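Local coordinates for ArsR family transcriptional regulator (Staphylococcus aureus, PDB 6CDB), which probably binds operator DNA as a dimeric, zinc-responsive repressor of the ArsR family, with zinc acting as the allosteric inducer, at residues Asp25-Arg30 / Leu49-Ser54. The protein carries 1 engineered substitution. Sequence-based numbering, arbitrary orientation.
Sequences DYNRIR and LNLSQS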
ATOM      1  N   ASP A  25       0.859   9.102   2.588  1.00 32.08           N
ATOM      2  CA  ASP A  25       0.533  10.519   2.759  1.00 33.61           C
ATOM      3  C   ASP A  25      -0.892  10.600   3.281  1.00 35.00           C
ATOM      4  O   ASP A  25      -1.809  10.107   2.618  1.00 31.73           O
ATOM      5  CB  ASP A  25       0.684  11.268   1.428  1.00 33.31           C
ATOM      6  CG  ASP A  25       0.350  12.757   1.535  1.00 37.65           C
ATOM      7  OD1 ASP A  25       1.253  13.590   1.335  1.00 41.93           O
ATOM      8  OD2 ASP A  25      -0.814  13.099   1.794  1.00 33.61           O
ATOM      9  N   TYR A  26      -1.076  11.220   4.454  1.00 34.52           N
ATOM     10  CA  TYR A  26      -2.376  11.188   5.133  1.00 34.87           C
ATOM     11  C   TYR A  26      -3.490  11.751   4.260  1.00 33.11           C
ATOM     12  O   TYR A  26      -4.576  11.165   4.158  1.00 31.05           O
ATOM     13  CB  TYR A  26      -2.294  11.964   6.445  1.00 36.72           C
ATOM     14  CG  TYR A  26      -3.601  12.066   7.203  1.00 38.05           C
ATOM     15  CD1 TYR A  26      -4.178  10.940   7.776  1.00 38.24           C
ATOM     16  CD2 TYR A  26      -4.233  13.290   7.374  1.00 40.10           C
ATOM     17  CE1 TYR A  26      -5.354  11.015   8.478  1.00 40.15           C
ATOM     18  CE2 TYR A  26      -5.427  13.384   8.081  1.00 42.21           C
ATOM     19  CZ  TYR A  26      -5.980  12.238   8.630  1.00 41.32           C
ATOM     20  OH  TYR A  26      -7.152  12.303   9.331  1.00 44.79           O
ATOM     21  N   ASN A  27      -3.248  12.909   3.647  1.00 33.26           N
ATOM     22  CA  ASN A  27      -4.272  13.542   2.827  1.00 32.61           C
ATOM     23  C   ASN A  27      -4.545  12.748   1.559  1.00 29.26           C
ATOM     24  O   ASN A  27      -5.693  12.677   1.105  1.00 27.57           O
ATOM     25  CB  ASN A  27      -3.864  14.982   2.494  1.00 34.00           C
ATOM     26  CG  ASN A  27      -4.151  15.937   3.632  1.00 35.18           C
ATOM     27  OD1 ASN A  27      -5.081  15.716   4.413  1.00 32.19           O
ATOM     28  ND2 ASN A  27      -3.350  17.001   3.744  1.00 38.27           N
ATOM     29  N   ARG A  28      -3.505  12.159   0.965  1.00 28.90           N
ATOM     30  CA  ARG A  28      -3.721  11.294  -0.193  1.00 29.61           C
ATOM     31  C   ARG A  28      -4.531  10.062   0.184  1.00 27.43           C
ATOM     32  O   ARG A  28      -5.372   9.611  -0.593  1.00 26.89           O
ATOM     33  CB  ARG A  28      -2.390  10.876  -0.818  1.00 28.44           C
ATOM     34  CG  ARG A  28      -1.710  11.987  -1.587  1.00 32.37           C
ATOM     35  CD  ARG A  28      -0.572  11.457  -2.447  1.00 33.95           C
ATOM     36  NE  ARG A  28       0.314  12.564  -2.766  1.00 40.16           N
ATOM     37  CZ  ARG A  28       1.562  12.667  -2.340  1.00 44.62           C
ATOM     38  NH1 ARG A  28       2.111  11.684  -1.628  1.00 42.97           N
ATOM     39  NH2 ARG A  28       2.270  13.745  -2.664  1.00 44.34           N
ATOM     40  N   ILE A  29      -4.292   9.503   1.371  1.00 28.15           N
ATOM     41  CA  ILE A  29      -5.126   8.403   1.842  1.00 28.63           C
ATOM     42  C   ILE A  29      -6.572   8.865   2.032  1.00 28.13           C
ATOM     43  O   ILE A  29      -7.518   8.126   1.737  1.00 25.16           O
ATOM     44  CB  ILE A  29      -4.534   7.809   3.132  1.00 29.38           C
ATOM     45  CG1 ILE A  29      -3.255   7.018   2.804  1.00 29.64           C
ATOM     46  CG2 ILE A  29      -5.552   6.924   3.850  1.00 27.42           C
ATOM     47  CD1 ILE A  29      -3.462   5.955   1.705  1.00 32.39           C
ATOM     48  N   ARG A  30      -6.769  10.097   2.512  1.00 26.87           N
ATOM     49  CA  ARG A  30      -8.136  10.585   2.693  1.00 29.16           C
ATOM     50  C   ARG A  30      -8.839  10.756   1.353  1.00 27.38           C
ATOM     51  O   ARG A  30     -10.027  10.411   1.202  1.00 28.12           O
ATOM     52  CB  ARG A  30      -8.131  11.903   3.474  1.00 28.91           C
ATOM     53  CG  ARG A  30      -7.852  11.742   4.962  1.00 30.89           C
ATOM     54  CD  ARG A  30      -8.584  12.829   5.736  1.00 39.48           C
ATOM     55  NE  ARG A  30      -8.026  14.140   5.447  1.00 39.00           N
ATOM     56  CZ  ARG A  30      -8.708  15.286   5.449  1.00 35.15           C
ATOM     57  NH1 ARG A  30     -10.017  15.317   5.717  1.00 37.45           N
ATOM     58  NH2 ARG A  30      -8.066  16.406   5.171  1.00 35.06           N
ATOM     59  N   LEU A  49     -13.278  17.147   2.220  1.00 31.13           N
ATOM     60  CA  LEU A  49     -12.107  16.929   3.071  1.00 31.64           C
ATOM     61  C   LEU A  49     -11.556  18.214   3.685  1.00 29.25           C
ATOM     62  O   LEU A  49     -10.650  18.143   4.516  1.00 32.94           O
ATOM     63  CB  LEU A  49     -10.992  16.219   2.277  1.00 29.31           C
ATOM     64  CG  LEU A  49     -11.402  14.876   1.669  1.00 30.47           C
ATOM     65  CD1 LEU A  49     -10.271  14.268   0.843  1.00 30.01           C
ATOM     66  CD2 LEU A  49     -11.848  13.908   2.764  1.00 31.19           C
ATOM     67  N   ASN A  50     -12.091  19.373   3.316  1.00 33.86           N
ATOM     68  CA  ASN A  50     -11.565  20.665   3.759  1.00 34.39           C
ATOM     69  C   ASN A  50     -10.099  20.816   3.351  1.00 34.07           C
ATOM     70  O   ASN A  50      -9.211  21.087   4.169  1.00 32.03           O
ATOM     71  CB  ASN A  50     -11.756  20.876   5.262  1.00 36.36           C
ATOM     72  CG  ASN A  50     -11.641  22.340   5.652  1.00 36.94           C
ATOM     73  OD1 ASN A  50     -10.861  22.713   6.528  1.00 40.45           O
ATOM     74  ND2 ASN A  50     -12.401  23.181   4.971  1.00 38.55           N
ATOM     75  N   LEU A  51      -9.861  20.628   2.057  1.00 32.83           N
ATOM     76  CA  LEU A  51      -8.577  20.829   1.410  1.00 30.88           C
ATOM     77  C   LEU A  51      -8.797  21.773   0.239  1.00 30.53           C
ATOM     78  O   LEU A  51      -9.868  21.773  -0.372  1.00 34.39           O
ATOM     79  CB  LEU A  51      -7.984  19.488   0.926  1.00 29.46           C
ATOM     80  CG  LEU A  51      -7.772  18.448   2.031  1.00 31.08           C
ATOM     81  CD1 LEU A  51      -7.435  17.060   1.465  1.00 28.93           C
ATOM     82  CD2 LEU A  51      -6.670  18.949   2.995  1.00 28.64           C
ATOM     83  N   SER A  52      -7.807  22.601  -0.060  1.00 30.99           N
ATOM     84  CA  SER A  52      -7.985  23.534  -1.161  1.00 32.71           C
ATOM     85  C   SER A  52      -8.067  22.784  -2.487  1.00 35.56           C
ATOM     86  O   SER A  52      -7.577  21.662  -2.628  1.00 33.99           O
ATOM     87  CB  SER A  52      -6.843  24.548  -1.198  1.00 33.69           C
ATOM     88  OG  SER A  52      -5.671  23.969  -1.728  1.00 32.61           O
ATOM     89  N   GLN A  53      -8.719  23.408  -3.472  1.00 35.45           N
ATOM     90  CA  GLN A  53      -8.801  22.780  -4.787  1.00 35.92           C
ATOM     91  C   GLN A  53      -7.422  22.644  -5.422  1.00 36.99           C
ATOM     92  O   GLN A  53      -7.138  21.639  -6.081  1.00 34.29           O
ATOM     93  CB  GLN A  53      -9.748  23.564  -5.700  1.00 34.36           C
ATOM     94  CG  GLN A  53     -11.202  23.539  -5.231  1.00 41.03           C
ATOM     95  CD  GLN A  53     -12.206  23.691  -6.368  1.00 45.29           C
ATOM     96  OE1 GLN A  53     -11.914  23.376  -7.527  1.00 50.35           O
ATOM     97  NE2 GLN A  53     -13.402  24.164  -6.036  1.00 44.94           N
ATOM     98  N   SER A  54      -6.556  23.651  -5.244  1.00 37.57           N
ATOM     99  CA  SER A  54      -5.172  23.567  -5.709  1.00 38.85           C
ATOM    100  C   SER A  54      -4.491  22.299  -5.214  1.00 34.08           C
ATOM    101  O   SER A  54      -3.893  21.545  -5.990  1.00 36.04           O
ATOM    102  CB  SER A  54      -4.383  24.790  -5.228  1.00 37.04           C
ATOM    103  OG  SER A  54      -4.704  25.930  -5.986  1.00 42.79           O
TER
HETATM  104  O   HOH W   1      -8.379  18.964   6.089  1.00 33.80           O
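Arg30 reaches across to the end of helix 42-49 and clasps a single backbone oxygen, Leu49 O, end-on with both terminal nitrogens. Arg30 NH1 sits 3.1 Å from Leu49 O, in the carbonyl plane on a lone pair, while Arg30 NH2 lies 3.2 Å from the same oxygen and is tilted from that plane. Neither bond is straight, at 141° and 139°, as expected when two donors share one acceptor. A water accepts from Arg30 NH2 and donates to Leu49 O, closing a small ring. From the other direction Asn27 OD1 meets the guanidinium edge in plane, 3.2 Å from Arg30 NH2, so the flat group is steadied from its own helix too. Bends at chi2 and chi3 carry the Arg30 chain round to this position. Leu49 CB lies over one guanidinium face, and Leu51 CD2 approaches Arg30 NH2 obliquely, 3.6 Å away, while also touching the Asn27 amide. Leu49 CD1 rests against the Arg30 backbone, 3.8 Å from Arg30 C. The contact ties the N-terminal turns of helix 26-37 to the turn between helices 42-49 and 53-65 of the helix-turn-helix; Leu49 also packs on Ile31 and Leu34, Leu51 on Val56.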